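Local coordinates for suppressor of fused family protein (Neisseria gonorrhoeae, PDB 3K5J) that is of unknown function but resembles the N-terminal domain of human Suppressor of fused, which suggests a role in protein binding, at residues T75-T81 and I104-E110; F114-S120 and F138-T144; P51-V55 and F68-E74; L63-F67 and Q95-G99. The contacts are given in a common frame with arbitrary orientation. Where two conformers were deposited one is given. Residue numbers count along the deposited sequence, not the author numbering.

Interaction 1 (T75-T81 and I104-E110); sequences TPEHIET and IGRPWVE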
# COMPACT_ATOMS: atom_id res chain seq x y z
N THR A 75 -0.44 -2.29 13.46
CA THR A 75 0.92 -2.79 13.56
C THR A 75 1.91 -1.81 12.94
O THR A 75 1.71 -1.37 11.82
CB THR A 75 1.12 -4.16 12.92
OG1 THR A 75 2.50 -4.48 12.96
CG2 THR A 75 0.58 -4.28 11.52
N PRO A 76 3.02 -1.54 13.63
CA PRO A 76 4.04 -0.70 13.07
C PRO A 76 4.80 -1.36 11.91
O PRO A 76 5.59 -0.69 11.21
CB PRO A 76 4.96 -0.42 14.26
CG PRO A 76 4.81 -1.58 15.07
CD PRO A 76 3.36 -1.93 15.00
N GLU A 77 4.55 -2.63 11.66
CA GLU A 77 5.13 -3.27 10.50
C GLU A 77 4.90 -2.46 9.22
O GLU A 77 5.76 -2.40 8.33
CB GLU A 77 4.58 -4.70 10.34
CG GLU A 77 5.09 -5.65 11.44
CD GLU A 77 4.26 -6.93 11.52
OE1 GLU A 77 3.05 -6.82 11.84
OE2 GLU A 77 4.83 -8.02 11.26
N HIS A 78 3.72 -1.87 9.11
CA HIS A 78 3.40 -1.15 7.89
C HIS A 78 4.13 0.18 7.75
O HIS A 78 4.41 0.64 6.63
CB HIS A 78 1.89 -0.98 7.76
CG HIS A 78 1.16 -2.28 7.79
ND1 HIS A 78 1.58 -3.38 7.05
CD2 HIS A 78 0.07 -2.69 8.49
CE1 HIS A 78 0.74 -4.38 7.30
NE2 HIS A 78 -0.17 -3.99 8.17
N ILE A 79 4.43 0.81 8.89
CA ILE A 79 5.21 2.01 8.90
C ILE A 79 6.64 1.69 8.39
O ILE A 79 7.19 2.39 7.53
CB ILE A 79 5.27 2.66 10.32
CG1 ILE A 79 3.86 2.97 10.81
CG2 ILE A 79 6.09 3.91 10.29
CD1 ILE A 79 3.79 3.34 12.29
N GLU A 80 7.18 0.57 8.90
CA GLU A 80 8.51 0.12 8.54
C GLU A 80 8.57 -0.23 7.03
O GLU A 80 9.50 0.14 6.30
CB GLU A 80 8.86 -1.13 9.39
CG GLU A 80 8.91 -0.91 10.92
CD GLU A 80 8.61 -2.16 11.78
OE1 GLU A 80 8.47 -3.31 11.24
OE2 GLU A 80 8.48 -1.96 13.04
N THR A 81 7.55 -0.94 6.57
CA THR A 81 7.47 -1.36 5.15
C THR A 81 7.42 -0.14 4.24
O THR A 81 8.14 -0.07 3.25
CB THR A 81 6.20 -2.22 4.92
OG1 THR A 81 6.38 -3.44 5.63
CG2 THR A 81 5.95 -2.49 3.47
N ILE A 104 8.46 -7.55 -0.53
CA ILE A 104 8.61 -6.92 0.77
C ILE A 104 9.86 -7.38 1.49
O ILE A 104 10.34 -6.69 2.41
CB ILE A 104 7.32 -7.23 1.64
CG1 ILE A 104 6.07 -6.85 0.85
CG2 ILE A 104 7.36 -6.59 3.02
CD1 ILE A 104 4.76 -7.37 1.51
N GLY A 105 10.34 -8.55 1.12
CA GLY A 105 11.56 -9.14 1.72
C GLY A 105 11.31 -9.85 3.03
O GLY A 105 12.26 -10.26 3.73
N ARG A 106 10.03 -9.98 3.38
CA ARG A 106 9.54 -10.60 4.58
C ARG A 106 8.01 -10.64 4.47
O ARG A 106 7.45 -9.98 3.60
CB ARG A 106 9.97 -9.81 5.81
CG ARG A 106 9.33 -8.48 5.94
CD ARG A 106 9.86 -7.80 7.18
NE ARG A 106 9.10 -6.60 7.48
CZ ARG A 106 9.44 -5.71 8.39
NH1 ARG A 106 10.62 -5.86 9.07
NH2 ARG A 106 8.62 -4.66 8.57
N PRO A 107 7.33 -11.39 5.34
CA PRO A 107 5.88 -11.36 5.32
C PRO A 107 5.34 -9.97 5.60
O PRO A 107 5.88 -9.24 6.45
CB PRO A 107 5.49 -12.33 6.41
CG PRO A 107 6.67 -13.26 6.48
CD PRO A 107 7.84 -12.38 6.31
N TRP A 108 4.23 -9.62 4.97
CA TRP A 108 3.69 -8.25 5.15
C TRP A 108 3.30 -7.98 6.60
O TRP A 108 3.45 -6.86 7.06
CB TRP A 108 2.52 -7.98 4.19
CG TRP A 108 1.25 -8.69 4.45
CD1 TRP A 108 1.02 -10.05 4.44
CD2 TRP A 108 -0.04 -8.08 4.69
NE1 TRP A 108 -0.31 -10.30 4.67
CE2 TRP A 108 -0.99 -9.12 4.82
CE3 TRP A 108 -0.49 -6.75 4.78
CZ2 TRP A 108 -2.34 -8.86 5.07
CZ3 TRP A 108 -1.81 -6.50 4.99
CH2 TRP A 108 -2.73 -7.54 5.19
N VAL A 109 2.75 -9.01 7.26
CA VAL A 109 2.62 -9.05 8.71
C VAL A 109 3.16 -10.43 9.15
O VAL A 109 3.05 -11.42 8.41
CB VAL A 109 1.20 -8.80 9.19
CG1 VAL A 109 0.69 -7.42 8.79
CG2 VAL A 109 0.21 -9.83 8.69
N GLU A 110 3.74 -10.46 10.36
CA GLU A 110 4.53 -11.61 10.86
C GLU A 110 3.93 -12.97 10.57
O GLU A 110 4.64 -13.87 10.11
CB GLU A 110 4.79 -11.52 12.40
CG GLU A 110 5.73 -12.64 12.99
CD GLU A 110 5.65 -12.76 14.51
OE1 GLU A 110 4.88 -12.00 15.16
OE2 GLU A 110 6.36 -13.63 15.07
O HOH W 1 3.81 -4.46 5.67
O HOH W 2 6.49 -6.11 7.42
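A helix N-terminus offers side chains to a neighbouring loop, and Arg-106, Glu-77 and His-78, the residues most covered here, illustrate how a loop without regular structure can exploit them. Arg-106 reaches from the loop to the first turns of helix 77-91, where its NH2 forms a salt bridge with Glu-80 OE1 at 3.0 Å. Glu-77 works in two directions. Its OE2 accepts a hydrogen bond from Glu-110 N (2.8 Å), while its OE1 takes the proton of Thr-75 OG1 (2.7 Å); that same hydroxyl caps the helix by accepting from Glu-77 N at 3.1 Å. Deeper in, the ring of His-78 packs against the loop, its CE1 lying 3.4 Å from Val-109 CG1 and 3.7 Å from Trp-108 CE3. NE2 of this histidine is bonded to Ser-71 OG of strand 65-71, and ND1 to a water 2.8 Å away, which donates to Thr-81 OG1 and Trp-108 O, both at 2.8 Å. A second water joins Arg-106 NE (2.7 Å) to Thr-81 OG1 (3.2 Å). Charge pairing near the surface thus gives way inward to apolar packing and water bridges, so the loop's irregular backbone is held largely through side chains and solvent.

Interaction 2 (F114-S120 and F138-T144); sequences FRHFLIS and FWLLPIT. With SO4 (sulfate ion), chain E; SO4 (sulfate ion), chain D.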
# COMPACT_ATOMS: atom_id res chain seq x y z
N PHE A 114 2.40 -14.15 3.05
CA PHE A 114 2.42 -13.31 1.84
C PHE A 114 3.57 -12.30 1.96
O PHE A 114 3.62 -11.55 2.95
CB PHE A 114 1.08 -12.62 1.61
CG PHE A 114 -0.11 -13.52 1.76
CD1 PHE A 114 -0.06 -14.89 1.49
CD2 PHE A 114 -1.32 -12.99 2.11
CE1 PHE A 114 -1.18 -15.69 1.67
CE2 PHE A 114 -2.45 -13.80 2.24
CZ PHE A 114 -2.36 -15.15 2.03
N ARG A 115 4.47 -12.32 0.99
CA ARG A 115 5.70 -11.52 0.99
C ARG A 115 5.77 -10.54 -0.16
O ARG A 115 6.82 -9.92 -0.37
CB ARG A 115 6.90 -12.46 0.85
CG ARG A 115 6.96 -13.59 1.85
CD ARG A 115 8.09 -14.58 1.47
NE ARG A 115 9.41 -14.00 1.72
CZ ARG A 115 10.02 -13.98 2.90
NH1 ARG A 115 9.50 -14.59 3.95
NH2 ARG A 115 11.19 -13.42 2.99
N HIS A 116 4.69 -10.40 -0.92
CA HIS A 116 4.63 -9.48 -2.05
C HIS A 116 3.34 -8.69 -2.02
O HIS A 116 2.30 -9.20 -1.63
CB HIS A 116 4.67 -10.24 -3.39
CG HIS A 116 5.89 -11.07 -3.59
ND1 HIS A 116 5.97 -12.35 -3.07
CD2 HIS A 116 7.06 -10.83 -4.24
CE1 HIS A 116 7.15 -12.86 -3.40
NE2 HIS A 116 7.83 -11.97 -4.11
N PHE A 117 3.41 -7.49 -2.59
CA PHE A 117 2.23 -6.71 -2.95
C PHE A 117 2.13 -6.61 -4.46
O PHE A 117 3.13 -6.57 -5.13
CB PHE A 117 2.35 -5.27 -2.44
CG PHE A 117 2.44 -5.11 -0.93
CD1 PHE A 117 1.42 -5.55 -0.08
CD2 PHE A 117 3.49 -4.39 -0.37
CE1 PHE A 117 1.48 -5.33 1.27
CE2 PHE A 117 3.55 -4.18 0.99
CZ PHE A 117 2.55 -4.65 1.81
N LEU A 118 0.91 -6.54 -4.94
CA LEU A 118 0.59 -6.12 -6.30
C LEU A 118 0.08 -4.68 -6.27
O LEU A 118 -0.88 -4.39 -5.56
CB LEU A 118 -0.48 -6.98 -6.92
CG LEU A 118 -0.98 -6.64 -8.34
CD1 LEU A 118 0.18 -6.67 -9.36
CD2 LEU A 118 -2.20 -7.48 -8.77
N ILE A 119 0.77 -3.79 -6.97
CA ILE A 119 0.40 -2.35 -7.01
C ILE A 119 -0.87 -2.26 -7.85
O ILE A 119 -0.87 -2.61 -9.04
CB ILE A 119 1.52 -1.46 -7.55
CG1 ILE A 119 2.77 -1.57 -6.66
CG2 ILE A 119 1.01 -0.03 -7.64
CD1 ILE A 119 4.00 -0.88 -7.16
N SER A 120 -1.95 -1.86 -7.21
CA SER A 120 -3.29 -1.90 -7.76
C SER A 120 -4.05 -0.58 -7.69
O SER A 120 -3.73 0.27 -6.86
CB SER A 120 -4.10 -2.96 -7.02
OG SER A 120 -3.46 -4.23 -7.05
N PHE A 138 -2.34 4.49 -4.87
CA PHE A 138 -2.40 3.09 -5.27
C PHE A 138 -2.38 2.16 -4.06
O PHE A 138 -1.74 2.43 -3.05
CB PHE A 138 -1.24 2.72 -6.24
CG PHE A 138 -1.26 3.42 -7.56
CD1 PHE A 138 -2.41 3.96 -8.10
CD2 PHE A 138 -0.07 3.61 -8.23
CE1 PHE A 138 -2.37 4.57 -9.34
CE2 PHE A 138 -0.04 4.27 -9.47
CZ PHE A 138 -1.20 4.75 -9.99
N TRP A 139 -3.05 1.03 -4.23
CA TRP A 139 -3.23 0.00 -3.20
C TRP A 139 -2.15 -1.07 -3.30
O TRP A 139 -1.92 -1.65 -4.37
CB TRP A 139 -4.60 -0.61 -3.41
CG TRP A 139 -5.01 -1.68 -2.51
CD1 TRP A 139 -4.62 -1.87 -1.23
CD2 TRP A 139 -6.02 -2.65 -2.77
NE1 TRP A 139 -5.30 -2.92 -0.67
CE2 TRP A 139 -6.17 -3.42 -1.59
CE3 TRP A 139 -6.81 -2.96 -3.87
CZ2 TRP A 139 -7.10 -4.45 -1.49
CZ3 TRP A 139 -7.71 -4.00 -3.79
CH2 TRP A 139 -7.85 -4.72 -2.61
N LEU A 140 -1.45 -1.29 -2.20
CA LEU A 140 -0.54 -2.41 -2.05
C LEU A 140 -1.34 -3.65 -1.58
O LEU A 140 -1.59 -3.83 -0.39
CB LEU A 140 0.55 -2.04 -1.05
CG LEU A 140 1.52 -0.94 -1.48
CD1 LEU A 140 2.41 -0.50 -0.35
CD2 LEU A 140 2.29 -1.32 -2.72
N LEU A 141 -1.74 -4.48 -2.54
CA LEU A 141 -2.59 -5.63 -2.28
C LEU A 141 -1.70 -6.85 -2.01
O LEU A 141 -0.93 -7.25 -2.88
CB LEU A 141 -3.46 -5.89 -3.52
CG LEU A 141 -4.19 -7.23 -3.60
CD1 LEU A 141 -5.08 -7.42 -2.37
CD2 LEU A 141 -4.98 -7.30 -4.91
N PRO A 142 -1.77 -7.46 -0.80
CA PRO A 142 -0.94 -8.66 -0.60
C PRO A 142 -1.35 -9.82 -1.49
O PRO A 142 -2.55 -10.09 -1.66
CB PRO A 142 -1.17 -9.01 0.88
CG PRO A 142 -1.85 -7.84 1.49
CD PRO A 142 -2.56 -7.11 0.39
N ILE A 143 -0.35 -10.49 -2.08
CA ILE A 143 -0.61 -11.65 -2.91
C ILE A 143 0.20 -12.84 -2.41
O ILE A 143 1.21 -12.67 -1.74
CB ILE A 143 -0.32 -11.37 -4.42
CG1 ILE A 143 1.14 -11.15 -4.72
CG2 ILE A 143 -1.19 -10.17 -4.95
CD1 ILE A 143 1.50 -11.05 -6.24
N THR A 144 -0.29 -14.05 -2.71
CA THR A 144 0.35 -15.24 -2.19
C THR A 144 1.65 -15.48 -2.99
O THR A 144 1.84 -14.94 -4.08
CB THR A 144 -0.56 -16.47 -2.28
OG1 THR A 144 -0.61 -16.89 -3.65
CG2 THR A 144 -1.97 -16.20 -1.72
S SO4 E . 10.99 -10.72 -6.91
O1 SO4 E . 11.39 -12.14 -6.95
O2 SO4 E . 11.14 -10.26 -8.28
O3 SO4 E . 9.55 -10.66 -6.48
O4 SO4 E . 11.93 -9.98 -6.06
S SO4 D . 0.46 -20.56 -1.33
O1 SO4 D . 0.87 -21.91 -1.65
O2 SO4 D . 0.95 -19.65 -2.30
O3 SO4 D . -1.03 -20.60 -1.39
O4 SO4 D . 0.86 -20.19 0.05
O HOH W 3 3.91 -13.61 -1.50
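Antiparallel β-pairing inside a mixed sheet is the motif here: strand 116-120 lies against strand 135-143, which on its other edge runs parallel to strand 65-71. The short strand segments have their axes 4.3 Å apart at closest approach, with N-to-C directions at 143°. Two hydrogen-bonded pairs define the register. At one, Leu-118 N donates to Leu-141 O (2.9 Å) and Leu-141 N to Leu-118 O (3.1 Å); at the other, Ser-120 N reaches Trp-139 O and Trp-139 N reaches Ser-120 O, both at 2.8 Å. Beyond them Ile-143 N donates to His-116 O at 3.0 Å. Pro-142, which lacks an amide proton, sits in a non-hydrogen-bonded pair with Phe-117, where the ring costs the ladder no bond; Pro-142 CA makes a CA-H...O contact with His-116 O at 3.4 Å. Phe-163 of helix 156-166 covers the face bearing Leu-118, Leu-141 and Ile-143, and on the other face Ile-119 and Leu-140 adjoin Phe-67, a residue of the same sheet. At the end of the ladder a water accepts from Arg-115 N and donates to Ile-143 O, each at 2.9 Å. A CH-π contact covers one face of the Phe-117 ring: Leu-140 CB lies 3.7 Å from the centroid.

Interaction 3 (P51-V55 and F68-E74); sequences PWVYV and FIISPFE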
# COMPACT_ATOMS: atom_id res chain seq x y z
N PRO A 51 -10.95 -1.94 9.17
CA PRO A 51 -9.51 -2.10 9.17
C PRO A 51 -8.76 -0.81 9.44
O PRO A 51 -9.37 0.24 9.59
CB PRO A 51 -9.23 -2.57 7.75
CG PRO A 51 -10.24 -1.85 6.93
CD PRO A 51 -11.49 -1.82 7.81
N TRP A 52 -7.45 -0.94 9.51
CA TRP A 52 -6.51 0.15 9.68
C TRP A 52 -5.91 0.43 8.30
O TRP A 52 -5.59 -0.51 7.58
CB TRP A 52 -5.42 -0.28 10.62
CG TRP A 52 -5.95 -0.69 11.98
CD1 TRP A 52 -6.66 -1.82 12.30
CD2 TRP A 52 -5.82 0.06 13.16
NE1 TRP A 52 -7.00 -1.80 13.64
CE2 TRP A 52 -6.48 -0.66 14.19
CE3 TRP A 52 -5.22 1.26 13.46
CZ2 TRP A 52 -6.56 -0.18 15.50
CZ3 TRP A 52 -5.27 1.73 14.74
CH2 TRP A 52 -5.94 1.00 15.76
N VAL A 53 -5.76 1.69 7.94
CA VAL A 53 -5.17 2.04 6.68
C VAL A 53 -3.91 2.86 6.90
O VAL A 53 -3.92 3.85 7.61
CB VAL A 53 -6.13 2.81 5.74
CG1 VAL A 53 -5.50 3.03 4.35
CG2 VAL A 53 -7.47 2.09 5.64
N TYR A 54 -2.80 2.43 6.27
CA TYR A 54 -1.51 3.10 6.35
C TYR A 54 -1.14 3.64 4.98
O TYR A 54 -1.10 2.87 4.01
CB TYR A 54 -0.43 2.14 6.83
CG TYR A 54 -0.55 1.65 8.28
CD1 TYR A 54 -1.48 0.69 8.63
CD2 TYR A 54 0.18 2.26 9.28
CE1 TYR A 54 -1.62 0.28 9.95
CE2 TYR A 54 0.06 1.85 10.61
CZ TYR A 54 -0.84 0.85 10.93
OH TYR A 54 -0.96 0.47 12.26
N VAL A 55 -0.88 4.96 4.90
CA VAL A 55 -0.73 5.65 3.64
C VAL A 55 0.61 6.41 3.60
O VAL A 55 0.96 7.10 4.56
CB VAL A 55 -1.88 6.68 3.38
CG1 VAL A 55 -1.73 7.29 1.96
CG2 VAL A 55 -3.27 6.05 3.65
N PHE A 68 -0.80 2.69 -0.27
CA PHE A 68 -1.40 2.38 1.01
C PHE A 68 -1.61 0.89 1.21
O PHE A 68 -1.79 0.12 0.26
CB PHE A 68 -2.74 3.15 1.23
CG PHE A 68 -3.82 2.80 0.29
CD1 PHE A 68 -4.70 1.76 0.62
CD2 PHE A 68 -4.01 3.49 -0.87
CE1 PHE A 68 -5.72 1.40 -0.26
CE2 PHE A 68 -5.04 3.14 -1.73
CZ PHE A 68 -5.89 2.10 -1.44
N ILE A 69 -1.64 0.52 2.49
CA ILE A 69 -1.85 -0.86 2.97
C ILE A 69 -3.11 -0.86 3.83
O ILE A 69 -3.25 0.02 4.73
CB ILE A 69 -0.65 -1.35 3.80
CG1 ILE A 69 0.63 -1.38 2.98
CG2 ILE A 69 -0.95 -2.72 4.44
CD1 ILE A 69 1.94 -1.37 3.78
N ILE A 70 -3.99 -1.82 3.56
CA ILE A 70 -5.20 -2.03 4.38
C ILE A 70 -4.94 -3.22 5.30
O ILE A 70 -4.67 -4.32 4.83
CB ILE A 70 -6.50 -2.25 3.55
CG1 ILE A 70 -6.60 -1.30 2.35
CG2 ILE A 70 -7.73 -2.20 4.46
CD1 ILE A 70 -7.79 -1.62 1.42
N SER A 71 -4.95 -2.99 6.61
CA SER A 71 -4.51 -3.98 7.59
C SER A 71 -5.62 -4.40 8.52
O SER A 71 -6.35 -3.56 9.05
CB SER A 71 -3.36 -3.43 8.43
OG SER A 71 -2.79 -4.42 9.25
N PRO A 72 -5.71 -5.71 8.80
CA PRO A 72 -6.74 -6.16 9.75
C PRO A 72 -6.54 -5.71 11.19
O PRO A 72 -7.49 -5.72 11.99
CB PRO A 72 -6.68 -7.70 9.60
CG PRO A 72 -5.36 -8.01 9.11
CD PRO A 72 -4.97 -6.85 8.21
N PHE A 73 -5.32 -5.37 11.53
CA PHE A 73 -4.98 -4.92 12.87
C PHE A 73 -3.90 -3.84 12.81
O PHE A 73 -3.20 -3.67 11.80
CB PHE A 73 -4.54 -6.12 13.75
CG PHE A 73 -3.46 -7.00 13.11
CD1 PHE A 73 -2.12 -6.62 13.11
CD2 PHE A 73 -3.80 -8.21 12.54
CE1 PHE A 73 -1.13 -7.45 12.53
CE2 PHE A 73 -2.82 -9.03 11.93
CZ PHE A 73 -1.51 -8.67 11.96
N GLU A 74 -3.78 -3.11 13.91
CA GLU A 74 -2.74 -2.11 14.08
C GLU A 74 -1.41 -2.78 14.20
O GLU A 74 -1.23 -3.73 15.01
CB GLU A 74 -3.00 -1.31 15.36
CG GLU A 74 -2.06 -0.18 15.58
CD GLU A 74 -2.39 0.66 16.80
OE1 GLU A 74 -3.03 0.14 17.74
OE2 GLU A 74 -2.01 1.86 16.79
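Four backbone hydrogen bonds, all nearly straight, tie strand 52-57 to strand 65-71. Trp-52 N donates to Ser-71 O (2.9 Å) and receives through its own O the amide of Ser-71 N (2.7 Å); Tyr-54 repeats the exchange, its N bonding to Ile-69 O and its O to Ile-69 N, both at 2.9 Å. The pairing is antiparallel, with the short segments' directions at 164°. At the end of the strand, Ser-71 OG donates to Phe-73 O at 2.7 Å and also bonds to His-78, and the chain turns here, with Glu-74 lying over Trp-52. There Glu-74 CB sits 3.5 Å from the centroid of the tryptophan's six-membered ring, almost on its normal, a CH-π contact. Trp-52 is the residue most covered. Tyr-54 OH reaches further, to Gln-42 and the backbone of Thr-75. On the opposite face of the sheet Val-55 CG2 packs on Phe-68 CB (3.8 Å), Val-53 CG1 on Phe-68 CD1 (4.0 Å) and Pro-51 CG on Ile-70 CG2 (3.5 Å). The chemistry divides by position: backbone bonds set the register, apolar side chains, Phe-68 among them, fill one face, and aromatic side chains on the other tie the strand's end to the turn before helix 77-91.

Interaction 4 (L63-F67 and Q95-G99); sequences LGQEF and QFQLG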
# COMPACT_ATOMS: atom_id res chain seq x y z
N LEU A 63 7.34 10.63 -7.87
CA LEU A 63 6.81 9.50 -8.64
C LEU A 63 5.42 9.76 -9.23
O LEU A 63 5.00 9.07 -10.18
CB LEU A 63 6.75 8.27 -7.71
CG LEU A 63 6.67 6.90 -8.28
CD1 LEU A 63 7.97 6.62 -9.02
CD2 LEU A 63 6.40 5.84 -7.20
N GLY A 64 4.67 10.68 -8.63
CA GLY A 64 3.31 10.94 -9.05
C GLY A 64 2.22 10.08 -8.38
O GLY A 64 1.03 10.19 -8.70
N GLN A 65 2.65 9.24 -7.43
CA GLN A 65 1.72 8.39 -6.69
C GLN A 65 2.27 8.12 -5.28
O GLN A 65 3.47 8.17 -5.05
CB GLN A 65 1.37 7.08 -7.41
CG GLN A 65 2.62 6.31 -7.86
CD GLN A 65 2.86 6.31 -9.34
OE1 GLN A 65 2.33 7.16 -10.06
NE2 GLN A 65 3.71 5.40 -9.81
N GLU A 66 1.32 7.86 -4.40
CA GLU A 66 1.54 7.31 -3.07
C GLU A 66 0.95 5.91 -3.01
O GLU A 66 0.24 5.49 -3.94
CB GLU A 66 0.84 8.16 -2.02
CG GLU A 66 1.29 9.61 -1.94
CD GLU A 66 2.71 9.90 -1.51
OE1 GLU A 66 3.42 8.97 -1.06
OE2 GLU A 66 3.13 11.10 -1.64
N PHE A 67 1.21 5.21 -1.90
CA PHE A 67 0.81 3.82 -1.74
C PHE A 67 0.13 3.63 -0.38
O PHE A 67 0.48 4.30 0.61
CB PHE A 67 2.03 2.91 -1.83
CG PHE A 67 2.76 3.03 -3.14
CD1 PHE A 67 2.26 2.39 -4.28
CD2 PHE A 67 3.83 3.88 -3.30
CE1 PHE A 67 2.88 2.53 -5.48
CE2 PHE A 67 4.43 4.05 -4.54
CZ PHE A 67 3.96 3.39 -5.63
N GLN A 95 9.89 0.32 -11.02
CA GLN A 95 9.31 -0.85 -10.36
C GLN A 95 8.14 -0.50 -9.46
O GLN A 95 7.51 -1.39 -8.88
CB GLN A 95 10.36 -1.61 -9.55
CG GLN A 95 11.50 -2.14 -10.43
CD GLN A 95 11.01 -2.89 -11.64
OE1 GLN A 95 10.16 -3.78 -11.53
NE2 GLN A 95 11.52 -2.53 -12.81
N PHE A 96 7.81 0.78 -9.39
CA PHE A 96 6.72 1.22 -8.48
C PHE A 96 5.58 1.86 -9.27
O PHE A 96 5.11 2.94 -8.98
CB PHE A 96 7.30 2.12 -7.38
CG PHE A 96 8.04 1.33 -6.36
CD1 PHE A 96 9.35 0.97 -6.55
CD2 PHE A 96 7.36 0.85 -5.27
CE1 PHE A 96 10.01 0.19 -5.62
CE2 PHE A 96 7.97 0.07 -4.34
CZ PHE A 96 9.28 -0.31 -4.52
N GLN A 97 5.16 1.11 -10.26
CA GLN A 97 4.10 1.52 -11.15
C GLN A 97 2.94 0.55 -11.06
O GLN A 97 3.13 -0.60 -10.62
CB GLN A 97 4.64 1.61 -12.60
CG GLN A 97 5.81 2.53 -12.77
CD GLN A 97 5.51 3.98 -12.43
OE1 GLN A 97 4.37 4.47 -12.58
NE2 GLN A 97 6.53 4.67 -11.97
N LEU A 98 1.73 0.98 -11.46
CA LEU A 98 0.60 0.05 -11.51
C LEU A 98 0.96 -1.23 -12.23
O LEU A 98 1.58 -1.18 -13.32
CB LEU A 98 -0.61 0.61 -12.28
CG LEU A 98 -1.57 1.45 -11.53
CD1 LEU A 98 -2.52 2.08 -12.54
CD2 LEU A 98 -2.29 0.71 -10.42
N GLY A 99 0.55 -2.33 -11.65
CA GLY A 99 0.74 -3.66 -12.21
C GLY A 99 2.06 -4.29 -11.88
O GLY A 99 2.28 -5.45 -12.22
O HOH W 4 6.20 7.50 -12.03
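A loop can be joined to a strand without any backbone ladder, as segment 95-99 demonstrates; here the nearest CA atoms of the two segments are more than 8 Å apart. The contact begins at Phe-96. Its carbonyl oxygen accepts a hydrogen bond from Gln-65 NE2 at 2.9 Å and also lies near the edge of the Phe-67 ring, 3.6 Å from Phe-67 CZ. The side chain of Phe-96 supplies the apolar part: its CB packs 3.8 Å from Leu-63 CD2 and 4.0 Å from Phe-67 CZ, while the ring continues onto Leu-85, Ala-88 and Ser-89 of helix 77-91. Next comes Gln-97. Although its CA-to-CB bond points away from segment 63-67, the chain bends back, so that Gln-97 OE1 accepts a second bond from Gln-65 NE2 at 3.0 Å. The other half of the amide, Gln-97 NE2, donates to a water at 2.8 Å, which in turn donates to Leu-63 O at 2.7 Å; NE2 is also bonded to Pro-93 O. After it the loop leaves segment 63-67: Leu-98 leans on Phe-138 and Leu-121, and Gly-99, with positive phi, pairs by its backbone with Ile-119. One glutamine amide therefore satisfies both a main-chain and a side-chain acceptor, and with the bridging water it links the loop to the start of strand 65-71 through directional bonds beside a small apolar cluster.

Overall arrangement
Strand 65-71 is the common thread: interaction 4 uses its beginning and interaction 3 the rest, with centres about 18 Å apart, on opposite sides of the chain's centre. Interaction 2 lies about 12 Å from interaction 4 and about 13 Å from interaction 3, in the same mixed sheet, because strand 135-143 neighbours strand 65-71. Interaction 1, about 11 Å from interaction 3, adds the helix that follows this strand; its loop, 104-110, leads on to interaction 2. Along the chain interaction 3 closes before interaction 1 opens, interaction 4 crosses both, and all three close before interaction 2 opens. Local hairpin pairing and later-returning segments thus build one compact unit within the Suppressor of fused family region.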